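Local coordinates for tRNA (adenine(58)-N(1))-methyltransferase TrmI (Thermus thermophilus, PDB 2PWY), which transfers a methyl group from S-adenosyl-L-methionine to N1 of adenosine 58 in tRNA and is required for growth at extreme temperatures, at residues Thr80-Asp93 with Lys189-Ile201. Sequence-based numbering, arbitrary orientation.
Sequences TYPKDASAMVTLLD and KPDRFLVAYLPNI. With SAH (S-adenosyl-L-homocysteine), chain E.
Tyr-197 and Val-195 on strand 192-198 pack against helix 82-91, which runs nearly antiparallel to the strand (164°) against the central sheet of the Rossmann-like class I methyltransferase fold. The Tyr-197 ring, swung out with CG anti to the backbone N (chi1 177°), takes Thr-80 CG2 over one face in a CH-pi contact, 4.0 Å from CG2 to the ring centroid. At its edge stands the Asp-84 carboxylate; OD2, which is hydrogen-bonded to Thr-246 OG1, lies 3.3 Å from Tyr-197 CE1. Met-88 SD approaches that ring obliquely in a Met-aromatic contact. Val-195 splits its branches: CG1 meets Met-88 CG, while CG2 touches both Leu-91 CB and Leu-92 CD2, 3.8 Å from the latter. Thr-80 also belongs to the cofactor pocket, its N donating to the carboxylate O of S-adenosylhomocysteine at 2.9 Å. At the Schellman motif that ends the helix, Asp-93 is met end-on by Arg-192, whose chain bends at chi2 and chi3. Arg-192 NH2 meets Asp-93 O from above the carbonyl plane. A leucine in place of Arg-192 would probably leave Asp-93 O without this donor and OD2 without its charged mate, though OD1 would keep Arg-116 of a second subunit. Arg-192 NH1 bonds almost straight to the anti lone pair of Asp-93 OD2 at 2.8 Å.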
loop_
_atom_site.group_PDB
_atom_site.type_symbol
_atom_site.label_atom_id
_atom_site.label_comp_id
_atom_site.label_asym_id
_atom_site.label_seq_id
_atom_site.Cartn_x
_atom_site.Cartn_y
_atom_site.Cartn_z
ATOM N N THR A 80 11.011 14.031 12.061
ATOM C CA THR A 80 10.916 13.046 10.990
ATOM C C THR A 80 10.456 11.712 11.582
ATOM O O THR A 80 10.951 11.296 12.633
ATOM C CB THR A 80 12.298 12.856 10.341
ATOM O OG1 THR A 80 12.824 14.138 9.960
ATOM C CG2 THR A 80 12.228 11.939 9.125
ATOM N N TYR A 81 9.508 11.038 10.932
ATOM C CA TYR A 81 9.096 9.734 11.447
ATOM C C TYR A 81 10.220 8.713 11.288
ATOM O O TYR A 81 10.979 8.769 10.326
ATOM C CB TYR A 81 7.803 9.253 10.779
ATOM C CG TYR A 81 6.584 9.983 11.312
ATOM C CD1 TYR A 81 5.715 9.373 12.220
ATOM C CD2 TYR A 81 6.315 11.294 10.919
ATOM C CE1 TYR A 81 4.596 10.061 12.718
ATOM C CE2 TYR A 81 5.219 11.982 11.402
ATOM C CZ TYR A 81 4.358 11.364 12.293
ATOM O OH TYR A 81 3.268 12.073 12.756
ATOM N N PRO A 82 10.338 7.776 12.244
ATOM C CA PRO A 82 11.366 6.734 12.177
ATOM C C PRO A 82 11.463 5.969 10.849
ATOM O O PRO A 82 12.560 5.758 10.369
ATOM C CB PRO A 82 10.988 5.811 13.348
ATOM C CG PRO A 82 10.412 6.743 14.331
ATOM C CD PRO A 82 9.536 7.637 13.476
ATOM N N LYS A 83 10.346 5.589 10.233
ATOM C CA LYS A 83 10.423 4.852 8.966
ATOM C C LYS A 83 11.136 5.682 7.888
ATOM O O LYS A 83 11.860 5.158 7.027
ATOM C CB LYS A 83 9.025 4.441 8.494
ATOM C CG LYS A 83 8.125 5.595 8.065
ATOM C CD LYS A 83 6.761 5.093 7.604
ATOM C CE LYS A 83 5.881 6.288 7.202
ATOM N NZ LYS A 83 6.365 7.003 5.979
ATOM N N ASP A 84 10.903 6.988 7.936
ATOM C CA ASP A 84 11.460 7.902 6.943
ATOM C C ASP A 84 12.915 8.230 7.232
ATOM O O ASP A 84 13.725 8.295 6.308
ATOM C CB ASP A 84 10.615 9.177 6.890
ATOM C CG ASP A 84 9.148 8.884 6.577
ATOM O OD1 ASP A 84 8.906 8.153 5.606
ATOM O OD2 ASP A 84 8.266 9.362 7.317
ATOM N N ALA A 85 13.249 8.436 8.503
ATOM C CA ALA A 85 14.633 8.749 8.893
ATOM C C ALA A 85 15.542 7.557 8.569
ATOM O O ALA A 85 16.636 7.724 8.027
ATOM C CB ALA A 85 14.708 9.122 10.360
ATOM N N SER A 86 15.056 6.359 8.873
ATOM C CA SER A 86 15.721 5.109 8.515
ATOM C C SER A 86 16.011 5.028 7.007
ATOM O O SER A 86 17.148 4.738 6.589
ATOM C CB SER A 86 14.827 3.937 8.954
ATOM O OG SER A 86 15.408 2.689 8.625
ATOM N N ALA A 87 14.991 5.289 6.187
ATOM C CA ALA A 87 15.148 5.273 4.730
ATOM C C ALA A 87 16.100 6.362 4.254
ATOM O O ALA A 87 16.915 6.127 3.352
ATOM C CB ALA A 87 13.796 5.387 4.037
ATOM N N MET A 88 16.010 7.547 4.858
ATOM C CA MET A 88 16.883 8.653 4.438
ATOM C C MET A 88 18.360 8.332 4.622
ATOM O O MET A 88 19.176 8.659 3.765
ATOM C CB MET A 88 16.524 9.948 5.159
ATOM C CG MET A 88 15.211 10.509 4.696
ATOM S SD MET A 88 14.751 11.988 5.599
ATOM C CE MET A 88 15.839 13.184 4.811
ATOM N N VAL A 89 18.701 7.670 5.724
ATOM C CA VAL A 89 20.091 7.287 5.959
ATOM C C VAL A 89 20.599 6.332 4.875
ATOM O O VAL A 89 21.739 6.456 4.413
ATOM C CB VAL A 89 20.265 6.705 7.364
ATOM C CG1 VAL A 89 21.648 6.066 7.518
ATOM C CG2 VAL A 89 20.052 7.824 8.398
ATOM N N THR A 90 19.747 5.399 4.457
ATOM C CA THR A 90 20.108 4.458 3.399
ATOM C C THR A 90 20.184 5.154 2.038
ATOM O O THR A 90 21.101 4.909 1.255
ATOM C CB THR A 90 19.123 3.271 3.339
ATOM O OG1 THR A 90 19.189 2.567 4.590
ATOM C CG2 THR A 90 19.525 2.297 2.208
ATOM N N LEU A 91 19.215 6.018 1.749
ATOM C CA LEU A 91 19.227 6.750 0.478
ATOM C C LEU A 91 20.421 7.703 0.365
ATOM O O LEU A 91 20.951 7.917 -0.724
ATOM C CB LEU A 91 17.924 7.501 0.282
ATOM C CG LEU A 91 16.684 6.608 0.121
ATOM C CD1 LEU A 91 15.435 7.481 0.168
ATOM C CD2 LEU A 91 16.757 5.830 -1.187
ATOM N N LEU A 92 20.832 8.260 1.497
ATOM C CA LEU A 92 22.034 9.093 1.595
ATOM C C LEU A 92 23.328 8.272 1.582
ATOM O O LEU A 92 24.433 8.833 1.456
ATOM C CB LEU A 92 21.970 9.956 2.859
ATOM C CG LEU A 92 21.032 11.166 2.812
ATOM C CD1 LEU A 92 20.726 11.667 4.204
ATOM C CD2 LEU A 92 21.599 12.295 1.941
ATOM N N ASP A 93 23.179 6.955 1.691
ATOM C CA ASP A 93 24.303 6.015 1.657
ATOM C C ASP A 93 25.380 6.403 2.689
ATOM O O ASP A 93 26.567 6.499 2.376
ATOM C CB ASP A 93 24.887 5.920 0.233
ATOM C CG ASP A 93 25.938 4.842 0.118
ATOM O OD1 ASP A 93 25.682 3.731 0.644
ATOM O OD2 ASP A 93 27.008 5.120 -0.479
ATOM N N LYS A 189 29.620 16.625 -2.308
ATOM C CA LYS A 189 30.560 15.981 -3.232
ATOM C C LYS A 189 29.857 15.516 -4.499
ATOM O O LYS A 189 28.736 15.007 -4.420
ATOM C CB LYS A 189 31.216 14.781 -2.550
ATOM C CG LYS A 189 32.238 15.184 -1.509
ATOM C CD LYS A 189 32.771 13.983 -0.752
ATOM C CE LYS A 189 33.684 14.452 0.378
ATOM N NZ LYS A 189 34.228 13.275 1.098
ATOM N N PRO A 190 30.498 15.696 -5.679
ATOM C CA PRO A 190 29.985 15.128 -6.920
ATOM C C PRO A 190 29.595 13.653 -6.779
ATOM O O PRO A 190 30.322 12.862 -6.162
ATOM C CB PRO A 190 31.166 15.290 -7.887
ATOM C CG PRO A 190 31.816 16.577 -7.418
ATOM C CD PRO A 190 31.723 16.497 -5.900
ATOM N N ASP A 191 28.445 13.308 -7.356
ATOM C CA ASP A 191 27.939 11.935 -7.442
ATOM C C ASP A 191 27.324 11.449 -6.120
ATOM O O ASP A 191 26.839 10.328 -6.042
ATOM C CB ASP A 191 29.027 10.966 -7.939
ATOM C CG ASP A 191 28.463 9.891 -8.842
ATOM O OD1 ASP A 191 27.541 10.207 -9.625
ATOM O OD2 ASP A 191 28.920 8.735 -8.760
ATOM N N ARG A 192 27.326 12.311 -5.102
ATOM C CA ARG A 192 26.683 11.999 -3.824
ATOM C C ARG A 192 25.272 12.601 -3.767
ATOM O O ARG A 192 24.829 13.225 -4.732
ATOM C CB ARG A 192 27.573 12.404 -2.646
ATOM C CG ARG A 192 28.932 11.680 -2.667
ATOM C CD ARG A 192 28.765 10.168 -2.426
ATOM N NE ARG A 192 28.263 9.900 -1.075
ATOM C CZ ARG A 192 27.860 8.716 -0.619
ATOM N NH1 ARG A 192 27.874 7.640 -1.395
ATOM N NH2 ARG A 192 27.435 8.614 0.638
ATOM N N PHE A 193 24.548 12.374 -2.668
ATOM C CA PHE A 193 23.099 12.607 -2.688
ATOM C C PHE A 193 22.614 13.685 -1.745
ATOM O O PHE A 193 23.179 13.880 -0.672
ATOM C CB PHE A 193 22.335 11.312 -2.378
ATOM C CG PHE A 193 22.583 10.229 -3.376
ATOM C CD1 PHE A 193 21.796 10.130 -4.522
ATOM C CD2 PHE A 193 23.642 9.339 -3.196
ATOM C CE1 PHE A 193 22.044 9.132 -5.456
ATOM C CE2 PHE A 193 23.896 8.351 -4.114
ATOM C CZ PHE A 193 23.092 8.247 -5.254
ATOM N N LEU A 194 21.573 14.383 -2.193
ATOM C CA LEU A 194 20.713 15.198 -1.326
ATOM C C LEU A 194 19.389 14.456 -1.227
ATOM O O LEU A 194 18.870 13.974 -2.240
ATOM C CB LEU A 194 20.488 16.592 -1.924
ATOM C CG LEU A 194 19.545 17.577 -1.195
ATOM C CD1 LEU A 194 19.942 19.023 -1.509
ATOM C CD2 LEU A 194 18.032 17.367 -1.529
ATOM N N VAL A 195 18.849 14.344 -0.012
ATOM C CA VAL A 195 17.537 13.714 0.173
ATOM C C VAL A 195 16.669 14.636 1.010
ATOM O O VAL A 195 17.062 15.030 2.123
ATOM C CB VAL A 195 17.612 12.313 0.844
ATOM C CG1 VAL A 195 16.187 11.741 0.975
ATOM C CG2 VAL A 195 18.505 11.359 0.025
ATOM N N ALA A 196 15.515 15.004 0.451
ATOM C CA ALA A 196 14.563 15.901 1.106
ATOM C C ALA A 196 13.278 15.183 1.485
ATOM O O ALA A 196 12.772 14.349 0.733
ATOM C CB ALA A 196 14.230 17.092 0.221
ATOM N N TYR A 197 12.754 15.561 2.649
ATOM C CA TYR A 197 11.517 15.023 3.219
ATOM C C TYR A 197 10.432 16.089 3.049
ATOM O O TYR A 197 10.592 17.218 3.504
ATOM C CB TYR A 197 11.816 14.733 4.688
ATOM C CG TYR A 197 10.721 14.234 5.607
ATOM C CD1 TYR A 197 10.492 12.863 5.776
ATOM C CD2 TYR A 197 10.000 15.122 6.405
ATOM C CE1 TYR A 197 9.529 12.398 6.689
ATOM C CE2 TYR A 197 9.030 14.663 7.318
ATOM C CZ TYR A 197 8.814 13.310 7.457
ATOM O OH TYR A 197 7.876 12.856 8.360
ATOM N N LEU A 198 9.348 15.742 2.355
ATOM C CA LEU A 198 8.306 16.720 2.029
ATOM C C LEU A 198 6.904 16.107 2.118
ATOM O O LEU A 198 6.629 15.096 1.459
ATOM C CB LEU A 198 8.512 17.236 0.610
ATOM C CG LEU A 198 9.684 18.186 0.381
ATOM C CD1 LEU A 198 9.912 18.380 -1.132
ATOM C CD2 LEU A 198 9.469 19.531 1.102
ATOM N N PRO A 199 6.020 16.706 2.935
ATOM C CA PRO A 199 4.689 16.106 3.095
ATOM C C PRO A 199 3.800 16.113 1.842
ATOM O O PRO A 199 3.040 15.150 1.629
ATOM C CB PRO A 199 4.039 16.949 4.202
ATOM C CG PRO A 199 5.166 17.700 4.847
ATOM C CD PRO A 199 6.191 17.908 3.774
ATOM N N ASN A 200 3.878 17.173 1.042
ATOM C CA ASN A 200 2.921 17.397 -0.046
ATOM C C ASN A 200 3.523 17.113 -1.409
ATOM O O ASN A 200 4.668 17.496 -1.691
ATOM C CB ASN A 200 2.401 18.846 -0.023
ATOM C CG ASN A 200 1.526 19.125 1.181
ATOM O OD1 ASN A 200 0.375 18.701 1.230
ATOM N ND2 ASN A 200 2.069 19.839 2.159
ATOM N N ILE A 201 2.745 16.467 -2.271
ATOM C CA ILE A 201 3.216 16.223 -3.634
ATOM C C ILE A 201 3.469 17.534 -4.401
ATOM O O ILE A 201 4.315 17.581 -5.296
ATOM C CB ILE A 201 2.260 15.284 -4.414
ATOM C CG1 ILE A 201 2.995 14.607 -5.591
ATOM C CG2 ILE A 201 1.016 16.037 -4.890
ATOM C CD1 ILE A 201 4.199 13.727 -5.185
HETATM N N SAH E . 13.927 16.571 10.897
HETATM C CA SAH E . 13.627 17.349 12.143
HETATM C CB SAH E . 12.377 18.202 11.967
HETATM C CG SAH E . 12.625 19.424 11.078
HETATM S SD SAH E . 11.185 20.523 11.128
HETATM C C SAH E . 13.476 16.375 13.296
HETATM O O SAH E . 13.490 15.154 13.079
HETATM O OXT SAH E . 13.362 16.789 14.455
HETATM C "C5'" SAH E . 11.876 21.791 10.034
HETATM C "C4'" SAH E . 12.822 22.741 10.777
HETATM O "O4'" SAH E . 13.612 23.431 9.830
HETATM C "C3'" SAH E . 12.134 23.822 11.621
HETATM O "O3'" SAH E . 12.674 23.765 12.938
HETATM C "C2'" SAH E . 12.479 25.137 10.920
HETATM O "O2'" SAH E . 12.705 26.210 11.806
HETATM C "C1'" SAH E . 13.776 24.787 10.235
HETATM N N9 SAH E . 14.117 25.494 8.990
HETATM C C8 SAH E . 13.299 25.716 7.918
HETATM N N7 SAH E . 14.040 26.316 6.959
HETATM C C5 SAH E . 15.319 26.436 7.378
HETATM C C6 SAH E . 16.472 26.970 6.790
HETATM N N6 SAH E . 16.445 27.488 5.552
HETATM N N1 SAH E . 17.651 26.940 7.523
HETATM C C2 SAH E . 17.688 26.414 8.791
HETATM N N3 SAH E . 16.540 25.901 9.362
HETATM C C4 SAH E . 15.380 25.912 8.663
HETATM O O HOH W 1 25.027 10.746 -0.302
#